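Local coordinates for protein thiamine-monophosphate kinase (Aquifex aeolicus, PDB 1VQV) that probably catalyses the ATP-dependent phosphorylation of thiamine monophosphate to thiamine diphosphate, the active form of vitamin B1, at residues B[229-234]-B[292-297]; B[149-154]-B[283-288]; B[60-65]-B[187-192]. All coordinates share one frame; numbering follows the deposited sequence.

Interactions 1 and 2 belong to the same mixed sheet, and their centres lie about 11 Å apart. Strand 280-286, used in interaction 2, is followed in the chain by strand 291-293, used in interaction 1. Interaction 3 lies across the chain's centre, about 27 Å from interaction 2 and 30 Å from interaction 1, centre to centre. It still touches interaction 2, where S154 OG packs on R191 CG at 3.7 Å. Interaction 3 is near the substrate site: the K63 side chain is about 6 Å from those of H50 and E260. In interaction 2 the V285 side chain is about 12 Å from that of the ATP-binding R142. Interaction 1 lies away from the substrate, ATP and metal sites.

Interaction 1. Residues B[229-234]-B[292-297]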
loop_
_atom_site.group_PDB
_atom_site.type_symbol
_atom_site.label_atom_id
_atom_site.label_comp_id
_atom_site.label_asym_id
_atom_site.label_seq_id
_atom_site.Cartn_x
_atom_site.Cartn_y
_atom_site.Cartn_z
ATOM N N ILE B 229 -14.360 6.070 -32.622
ATOM C CA ILE B 229 -13.158 5.311 -32.980
ATOM C C ILE B 229 -13.339 4.487 -34.263
ATOM O O ILE B 229 -14.386 3.889 -34.489
ATOM C CB ILE B 229 -12.774 4.334 -31.826
ATOM C CG1 ILE B 229 -12.442 5.113 -30.546
ATOM C CG2 ILE B 229 -11.587 3.471 -32.224
ATOM C CD1 ILE B 229 -12.251 4.200 -29.335
ATOM N N LEU B 230 -12.304 4.451 -35.096
ATOM C CA LEU B 230 -12.325 3.685 -36.345
ATOM C C LEU B 230 -11.501 2.407 -36.174
ATOM O O LEU B 230 -10.269 2.448 -36.062
ATOM C CB LEU B 230 -11.765 4.528 -37.490
ATOM C CG LEU B 230 -12.572 5.790 -37.826
ATOM C CD1 LEU B 230 -11.836 6.572 -38.908
ATOM C CD2 LEU B 230 -13.987 5.418 -38.290
ATOM N N SER B 231 -12.194 1.273 -36.150
ATOM C CA SER B 231 -11.557 -0.026 -35.950
ATOM C C SER B 231 -10.321 -0.283 -36.799
ATOM O O SER B 231 -9.400 -0.953 -36.340
ATOM C CB SER B 231 -12.563 -1.145 -36.204
ATOM O OG SER B 231 -12.751 -1.333 -37.593
ATOM N N GLU B 232 -10.300 0.238 -38.028
ATOM C CA GLU B 232 -9.165 0.026 -38.927
ATOM C C GLU B 232 -8.016 1.025 -38.764
ATOM O O GLU B 232 -7.137 1.145 -39.628
ATOM C CB GLU B 232 -9.645 -0.027 -40.389
ATOM C CG GLU B 232 -10.380 1.218 -40.931
ATOM C CD GLU B 232 -9.472 2.149 -41.749
ATOM O OE1 GLU B 232 -8.620 1.636 -42.531
ATOM O OE2 GLU B 232 -9.623 3.391 -41.619
ATOM N N LYS B 233 -8.027 1.721 -37.631
ATOM C CA LYS B 233 -7.002 2.693 -37.278
ATOM C C LYS B 233 -6.258 2.131 -36.067
ATOM O O LYS B 233 -5.116 2.495 -35.794
ATOM C CB LYS B 233 -7.656 4.018 -36.916
ATOM C CG LYS B 233 -7.704 5.006 -38.047
ATOM C CD LYS B 233 -8.595 6.180 -37.668
ATOM C CE LYS B 233 -8.183 7.477 -38.375
ATOM N NZ LYS B 233 -8.927 8.640 -37.796
ATOM N N LEU B 234 -6.937 1.235 -35.356
ATOM C CA LEU B 234 -6.422 0.561 -34.171
ATOM C C LEU B 234 -5.079 -0.099 -34.463
ATOM O O LEU B 234 -4.959 -0.901 -35.391
ATOM C CB LEU B 234 -7.447 -0.478 -33.700
ATOM C CG LEU B 234 -8.421 -0.107 -32.570
ATOM C CD1 LEU B 234 -8.863 1.329 -32.676
ATOM C CD2 LEU B 234 -9.618 -1.039 -32.607
ATOM N N PHE B 292 -18.362 5.173 -29.912
ATOM C CA PHE B 292 -18.774 4.490 -31.129
ATOM C C PHE B 292 -17.594 3.904 -31.935
ATOM O O PHE B 292 -16.506 4.493 -32.018
ATOM C CB PHE B 292 -19.592 5.474 -31.974
ATOM C CG PHE B 292 -20.882 5.909 -31.314
ATOM C CD1 PHE B 292 -20.887 6.752 -30.196
ATOM C CD2 PHE B 292 -22.097 5.407 -31.774
ATOM C CE1 PHE B 292 -22.091 7.078 -29.549
ATOM C CE2 PHE B 292 -23.297 5.724 -31.141
ATOM C CZ PHE B 292 -23.295 6.559 -30.025
ATOM N N VAL B 293 -17.821 2.739 -32.531
ATOM C CA VAL B 293 -16.800 2.059 -33.309
ATOM C C VAL B 293 -17.357 1.841 -34.687
ATOM O O VAL B 293 -18.464 1.324 -34.831
ATOM C CB VAL B 293 -16.463 0.662 -32.705
ATOM C CG1 VAL B 293 -15.382 -0.023 -33.542
ATOM C CG2 VAL B 293 -16.020 0.803 -31.242
ATOM N N ASP B 294 -16.601 2.223 -35.705
ATOM C CA ASP B 294 -17.072 2.037 -37.066
ATOM C C ASP B 294 -18.503 2.550 -37.242
ATOM O O ASP B 294 -19.223 2.122 -38.150
ATOM C CB ASP B 294 -16.994 0.554 -37.440
ATOM C CG ASP B 294 -15.603 0.145 -37.902
ATOM O OD1 ASP B 294 -14.629 0.559 -37.236
ATOM O OD2 ASP B 294 -15.483 -0.581 -38.922
ATOM N N GLY B 295 -18.915 3.460 -36.362
ATOM C CA GLY B 295 -20.250 4.023 -36.448
ATOM C C GLY B 295 -21.301 3.459 -35.504
ATOM O O GLY B 295 -22.291 4.145 -35.193
ATOM N N LYS B 296 -21.094 2.226 -35.037
ATOM C CA LYS B 296 -22.054 1.561 -34.143
ATOM C C LYS B 296 -21.670 1.663 -32.666
ATOM O O LYS B 296 -20.563 1.277 -32.282
ATOM C CB LYS B 296 -22.202 0.095 -34.546
ATOM N N LYS B 297 -22.583 2.183 -31.845
ATOM C CA LYS B 297 -22.338 2.326 -30.404
ATOM C C LYS B 297 -21.741 1.020 -29.865
ATOM O O LYS B 297 -22.005 -0.051 -30.415
ATOM C CB LYS B 297 -23.654 2.618 -29.679
ATOM C CG LYS B 297 -23.516 3.327 -28.363
ATOM C CD LYS B 297 -24.878 3.447 -27.706
ATOM C CE LYS B 297 -24.848 4.348 -26.472
ATOM N NZ LYS B 297 -26.209 4.441 -25.826
HETATM O O HOH W 1 -13.036 1.105 -39.229
#
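I229 and V293 form a parallel beta bridge near the edge of the mixed sheet. The bridge joins the end of strand 226-229 to a hairpin whose type I' turn runs from V293 to K296, with G295 at a position whose backbone angles favour glycine. I229 reaches both sides of V293: its N donates to F292 O at 2.7 Å, and its O accepts from D294 N at 3.0 Å. The I229 and V293 side chains lie on the same face of the sheet. There I229 also packs on L212 and I282.

Past the bridge, the turn residue D294 meets S231 through its carboxylate. D294 OD1 appears to accept from both S231 N (2.8 Å) and S231 OG (2.7 Å), though its place in the model is less sure. S231 OG lies between its own backbone N and carbonyl carbon (chi1 77°), which turns the hydroxyl toward the same OD1 that the S231 N-H approaches. Water 1 accepts from E232 N at 3.1 Å and appears to donate to D294 OD1.

V293 CG1 is anti to the backbone N (chi1 -180°), and this places it against S231 CB at 4.0 Å. The F292 ring turns away from 229-234 and makes a cation-pi contact with K226. V293 CA also makes a CA-H...O contact with I229 O at 3.3 Å.

Interaction 2. Residues B[149-154]-B[283-288]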
loop_
_atom_site.group_PDB
_atom_site.type_symbol
_atom_site.label_atom_id
_atom_site.label_comp_id
_atom_site.label_asym_id
_atom_site.label_seq_id
_atom_site.Cartn_x
_atom_site.Cartn_y
_atom_site.Cartn_z
ATOM N N ASP B 149 -10.668 17.402 -30.341
ATOM C CA ASP B 149 -9.515 16.547 -30.018
ATOM C C ASP B 149 -9.487 15.234 -30.789
ATOM O O ASP B 149 -10.528 14.594 -30.982
ATOM C CB ASP B 149 -9.480 16.167 -28.522
ATOM C CG ASP B 149 -8.822 17.218 -27.643
ATOM O OD1 ASP B 149 -8.009 18.020 -28.148
ATOM O OD2 ASP B 149 -9.109 17.220 -26.427
ATOM N N SER B 150 -8.299 14.830 -31.224
ATOM C CA SER B 150 -8.171 13.534 -31.876
ATOM C C SER B 150 -7.939 12.550 -30.717
ATOM O O SER B 150 -7.656 12.969 -29.583
ATOM C CB SER B 150 -6.993 13.507 -32.850
ATOM O OG SER B 150 -7.351 14.097 -34.094
ATOM N N VAL B 151 -8.093 11.255 -30.968
ATOM C CA VAL B 151 -7.882 10.288 -29.895
ATOM C C VAL B 151 -6.715 9.368 -30.253
ATOM O O VAL B 151 -6.749 8.671 -31.264
ATOM C CB VAL B 151 -9.174 9.461 -29.619
ATOM C CG1 VAL B 151 -8.990 8.589 -28.376
ATOM C CG2 VAL B 151 -10.359 10.405 -29.427
ATOM N N PHE B 152 -5.675 9.394 -29.428
ATOM C CA PHE B 152 -4.489 8.569 -29.666
ATOM C C PHE B 152 -4.288 7.497 -28.608
ATOM O O PHE B 152 -4.834 7.589 -27.503
ATOM C CB PHE B 152 -3.203 9.410 -29.673
ATOM C CG PHE B 152 -3.230 10.574 -30.605
ATOM C CD1 PHE B 152 -3.885 11.753 -30.250
ATOM C CD2 PHE B 152 -2.585 10.503 -31.834
ATOM C CE1 PHE B 152 -3.896 12.858 -31.114
ATOM C CE2 PHE B 152 -2.589 11.593 -32.704
ATOM C CZ PHE B 152 -3.246 12.776 -32.343
ATOM N N VAL B 153 -3.501 6.485 -28.972
ATOM C CA VAL B 153 -3.105 5.404 -28.071
ATOM C C VAL B 153 -1.641 5.131 -28.396
ATOM O O VAL B 153 -1.207 5.299 -29.531
ATOM C CB VAL B 153 -3.911 4.072 -28.249
ATOM C CG1 VAL B 153 -5.379 4.304 -27.974
ATOM C CG2 VAL B 153 -3.690 3.476 -29.638
ATOM N N SER B 154 -0.863 4.731 -27.399
ATOM C CA SER B 154 0.539 4.431 -27.646
ATOM C C SER B 154 0.641 2.950 -27.938
ATOM O O SER B 154 -0.284 2.201 -27.652
ATOM C CB SER B 154 1.395 4.787 -26.428
ATOM O OG SER B 154 0.927 4.141 -25.266
ATOM N N GLY B 283 -9.380 7.825 -33.439
ATOM C CA GLY B 283 -10.714 8.371 -33.571
ATOM C C GLY B 283 -10.777 9.844 -33.246
ATOM O O GLY B 283 -9.739 10.509 -33.175
ATOM N N ARG B 284 -11.987 10.353 -33.030
ATOM C CA ARG B 284 -12.171 11.774 -32.726
ATOM C C ARG B 284 -13.138 12.038 -31.577
ATOM O O ARG B 284 -14.002 11.214 -31.264
ATOM C CB ARG B 284 -12.669 12.513 -33.977
ATOM C CG ARG B 284 -12.037 12.027 -35.284
ATOM C CD ARG B 284 -12.225 13.023 -36.437
ATOM N NE ARG B 284 -13.608 13.480 -36.583
ATOM C CZ ARG B 284 -14.063 14.196 -37.617
ATOM N NH1 ARG B 284 -13.235 14.531 -38.608
ATOM N NH2 ARG B 284 -15.340 14.593 -37.653
ATOM N N VAL B 285 -12.973 13.195 -30.947
ATOM C CA VAL B 285 -13.841 13.620 -29.853
ATOM C C VAL B 285 -14.823 14.631 -30.460
ATOM O O VAL B 285 -14.418 15.570 -31.166
ATOM C CB VAL B 285 -13.031 14.287 -28.709
ATOM C CG1 VAL B 285 -13.958 14.921 -27.719
ATOM C CG2 VAL B 285 -12.180 13.260 -28.009
ATOM N N GLU B 286 -16.110 14.418 -30.194
ATOM C CA GLU B 286 -17.170 15.267 -30.727
ATOM C C GLU B 286 -18.400 15.295 -29.841
ATOM O O GLU B 286 -18.408 14.766 -28.720
ATOM C CB GLU B 286 -17.650 14.757 -32.087
ATOM C CG GLU B 286 -16.653 14.819 -33.232
ATOM C CD GLU B 286 -17.276 14.423 -34.588
ATOM O OE1 GLU B 286 -16.514 14.287 -35.575
ATOM O OE2 GLU B 286 -18.523 14.254 -34.670
ATOM N N GLU B 287 -19.450 15.898 -30.401
ATOM C CA GLU B 287 -20.774 16.009 -29.793
ATOM C C GLU B 287 -20.896 15.663 -28.306
ATOM O O GLU B 287 -20.411 16.404 -27.453
ATOM C CB GLU B 287 -21.737 15.145 -30.597
ATOM C CG GLU B 287 -21.680 15.400 -32.095
ATOM C CD GLU B 287 -22.483 14.363 -32.860
ATOM O OE1 GLU B 287 -22.100 13.167 -32.814
ATOM O OE2 GLU B 287 -23.496 14.734 -33.505
ATOM N N GLY B 288 -21.570 14.563 -27.977
ATOM C CA GLY B 288 -21.680 14.203 -26.571
ATOM C C GLY B 288 -22.375 12.883 -26.254
ATOM O O GLY B 288 -23.181 12.376 -27.040
#
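An antiparallel strand pair inside the mixed sheet brings S150 opposite R284 and V151 opposite G283. S150-R284 is a non-hydrogen-bonded pair and V151-G283 a hydrogen-bonded one. Strands 150-153 and 283-286 run antiparallel but well off straight, with 137° between their directions, and the pairing is brief. V285 N donates to D149 O at 2.8 Å. V151 N donates to G283 O at 2.9 Å, approaching from above the carbonyl plane.

V151 and V285 carry the apolar part. Their CG2 methyls meet at 3.7 Å, and the two side chains cross at about a right angle. Each CG2 is anti to its own carbonyl carbon. V151 CG2 also lies 3.8 Å from G283 O. V285 CB rests 3.4 Å from D149 O, and V285 CG2 reaches D149 CB at 4.0 Å. G283 brings no side chain to the V151 face. L265 also packs on V151, and I227 on V285.

The D149 carboxylate is turned to other partners. OD2 accepts from N203 ND2 and is hydrogen-bonded to T267 OG1. R284 lies on the S150 face. Its modelled salt bridge with E286 of its own strand is unusually short, so the details are doubtful.

Charge therefore plays little part between the two segments. Two backbone bonds and the packing of V285 on V151 and D149 join them, and the buried D149 carboxylate has its polar partners outside the pair.

Interaction 3. Residues B[60-65]-B[187-192]; sequences VGWKAI and RPTARI. With PO4 (phosphate ion), chain F.
The guanidinium of R187 lies flat on the indole of W62, with centres 3.8 Å apart and planes at 16°. This is also a cation-pi contact, with CZ over the six-membered ring. R187 NH2 sits over the face, offset toward the rim, 3.5 Å from W62 CH2. The R187 chain is bent at chi3 (66°), where NE turns off the line of the chain. At the guanidinium's edge, in its plane, R187 NH1 donates to phosphate O4 at 2.9 Å. The phosphate probably comes from the crystallisation liquor.

W62 NE1 donates to P188 O at 2.8 Å, with the oxygen in the ring plane. A leucine at W62 would probably leave P188 O without its indole donor and the R187 guanidinium freer to turn. K63 CD packs on P188 CD at 4.0 Å, the two side chains crossing at about a right angle. K63 NZ goes on to H185 O.

The stack and the indole bond join helix 57-73 of the PurM-like N-terminal domain to the loop after helix 176-186, close to the substrate-binding H50 and E260.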
loop_
_atom_site.group_PDB
_atom_site.type_symbol
_atom_site.label_atom_id
_atom_site.label_comp_id
_atom_site.label_asym_id
_atom_site.label_seq_id
_atom_site.Cartn_x
_atom_site.Cartn_y
_atom_site.Cartn_z
ATOM N N VAL B 60 7.817 -10.923 -12.278
ATOM C CA VAL B 60 6.736 -10.523 -11.371
ATOM C C VAL B 60 7.205 -9.311 -10.568
ATOM O O VAL B 60 6.431 -8.395 -10.300
ATOM C CB VAL B 60 6.324 -11.680 -10.385
ATOM C CG1 VAL B 60 5.266 -11.189 -9.403
ATOM C CG2 VAL B 60 5.767 -12.866 -11.161
ATOM N N GLY B 61 8.483 -9.314 -10.198
ATOM C CA GLY B 61 9.063 -8.205 -9.462
ATOM C C GLY B 61 9.104 -6.954 -10.312
ATOM O O GLY B 61 8.890 -5.861 -9.818
ATOM N N TRP B 62 9.392 -7.115 -11.599
ATOM C CA TRP B 62 9.438 -5.988 -12.516
ATOM C C TRP B 62 8.011 -5.467 -12.702
ATOM O O TRP B 62 7.752 -4.283 -12.571
ATOM C CB TRP B 62 10.058 -6.426 -13.857
ATOM C CG TRP B 62 9.994 -5.388 -14.961
ATOM C CD1 TRP B 62 8.907 -5.087 -15.743
ATOM C CD2 TRP B 62 11.030 -4.479 -15.354
ATOM N NE1 TRP B 62 9.200 -4.050 -16.584
ATOM C CE2 TRP B 62 10.493 -3.653 -16.370
ATOM C CE3 TRP B 62 12.355 -4.279 -14.945
ATOM C CZ2 TRP B 62 11.236 -2.638 -16.986
ATOM C CZ3 TRP B 62 13.093 -3.273 -15.554
ATOM C CH2 TRP B 62 12.525 -2.460 -16.568
ATOM N N LYS B 63 7.078 -6.363 -12.977
ATOM C CA LYS B 63 5.695 -5.971 -13.164
ATOM C C LYS B 63 5.134 -5.212 -11.956
ATOM O O LYS B 63 4.418 -4.235 -12.123
ATOM C CB LYS B 63 4.848 -7.207 -13.451
ATOM C CG LYS B 63 3.480 -6.913 -13.993
ATOM C CD LYS B 63 2.928 -8.120 -14.708
ATOM C CE LYS B 63 1.535 -7.853 -15.238
ATOM N NZ LYS B 63 0.970 -9.033 -15.948
ATOM N N ALA B 64 5.467 -5.647 -10.743
ATOM C CA ALA B 64 4.958 -4.991 -9.541
ATOM C C ALA B 64 5.232 -3.491 -9.566
ATOM O O ALA B 64 4.392 -2.689 -9.160
ATOM C CB ALA B 64 5.569 -5.618 -8.303
ATOM N N ILE B 65 6.410 -3.115 -10.042
ATOM C CA ILE B 65 6.781 -1.714 -10.141
ATOM C C ILE B 65 6.197 -1.061 -11.403
ATOM O O ILE B 65 5.709 0.063 -11.366
ATOM C CB ILE B 65 8.314 -1.565 -10.149
ATOM C CG1 ILE B 65 8.870 -1.951 -8.776
ATOM C CG2 ILE B 65 8.712 -0.140 -10.550
ATOM C CD1 ILE B 65 8.406 -1.082 -7.637
ATOM N N ARG B 187 6.315 -9.002 -18.496
ATOM C CA ARG B 187 7.287 -7.952 -18.230
ATOM C C ARG B 187 6.979 -6.718 -19.067
ATOM O O ARG B 187 7.780 -6.333 -19.914
ATOM C CB ARG B 187 8.703 -8.445 -18.567
ATOM C CG ARG B 187 9.631 -8.606 -17.379
ATOM C CD ARG B 187 11.123 -8.526 -17.760
ATOM N NE ARG B 187 11.491 -7.190 -18.234
ATOM C CZ ARG B 187 12.620 -6.562 -17.912
ATOM N NH1 ARG B 187 13.500 -7.135 -17.108
ATOM N NH2 ARG B 187 12.886 -5.364 -18.414
ATOM N N PRO B 188 5.816 -6.083 -18.848
ATOM C CA PRO B 188 5.478 -4.889 -19.629
ATOM C C PRO B 188 6.371 -3.703 -19.272
ATOM O O PRO B 188 6.968 -3.685 -18.207
ATOM C CB PRO B 188 4.019 -4.646 -19.266
ATOM C CG PRO B 188 3.945 -5.138 -17.854
ATOM C CD PRO B 188 4.739 -6.412 -17.898
ATOM N N THR B 189 6.486 -2.741 -20.185
ATOM C CA THR B 189 7.281 -1.535 -19.952
ATOM C C THR B 189 6.340 -0.326 -19.962
ATOM O O THR B 189 5.608 -0.109 -20.924
ATOM C CB THR B 189 8.380 -1.330 -21.038
ATOM O OG1 THR B 189 9.287 -2.441 -21.033
ATOM C CG2 THR B 189 9.181 -0.065 -20.755
ATOM N N ALA B 190 6.331 0.437 -18.873
ATOM C CA ALA B 190 5.482 1.610 -18.795
ATOM C C ALA B 190 6.024 2.618 -19.796
ATOM O O ALA B 190 7.236 2.701 -20.011
ATOM C CB ALA B 190 5.506 2.186 -17.392
ATOM N N ARG B 191 5.119 3.380 -20.398
ATOM C CA ARG B 191 5.487 4.374 -21.388
ATOM C C ARG B 191 6.036 5.612 -20.734
ATOM O O ARG B 191 5.598 6.722 -21.010
ATOM C CB ARG B 191 4.268 4.719 -22.224
ATOM C CG ARG B 191 3.690 3.503 -22.884
ATOM C CD ARG B 191 4.800 2.666 -23.470
ATOM N NE ARG B 191 4.607 2.489 -24.901
ATOM C CZ ARG B 191 5.334 3.080 -25.838
ATOM N NH1 ARG B 191 6.328 3.895 -25.508
ATOM N NH2 ARG B 191 5.049 2.863 -27.108
ATOM N N ILE B 192 7.023 5.417 -19.873
ATOM C CA ILE B 192 7.600 6.528 -19.154
ATOM C C ILE B 192 8.212 7.506 -20.129
ATOM O O ILE B 192 8.586 8.620 -19.753
ATOM C CB ILE B 192 8.651 6.057 -18.129
ATOM C CG1 ILE B 192 9.084 7.262 -17.292
ATOM C CG2 ILE B 192 9.811 5.356 -18.840
ATOM C CD1 ILE B 192 9.942 6.941 -16.113
HETATM P P PO4 F . 13.970 -11.081 -17.264
HETATM O O1 PO4 F . 14.771 -10.503 -18.376
HETATM O O2 PO4 F . 12.805 -11.814 -17.818
HETATM O O3 PO4 F . 14.816 -12.021 -16.478
HETATM O O4 PO4 F . 13.485 -9.987 -16.379
#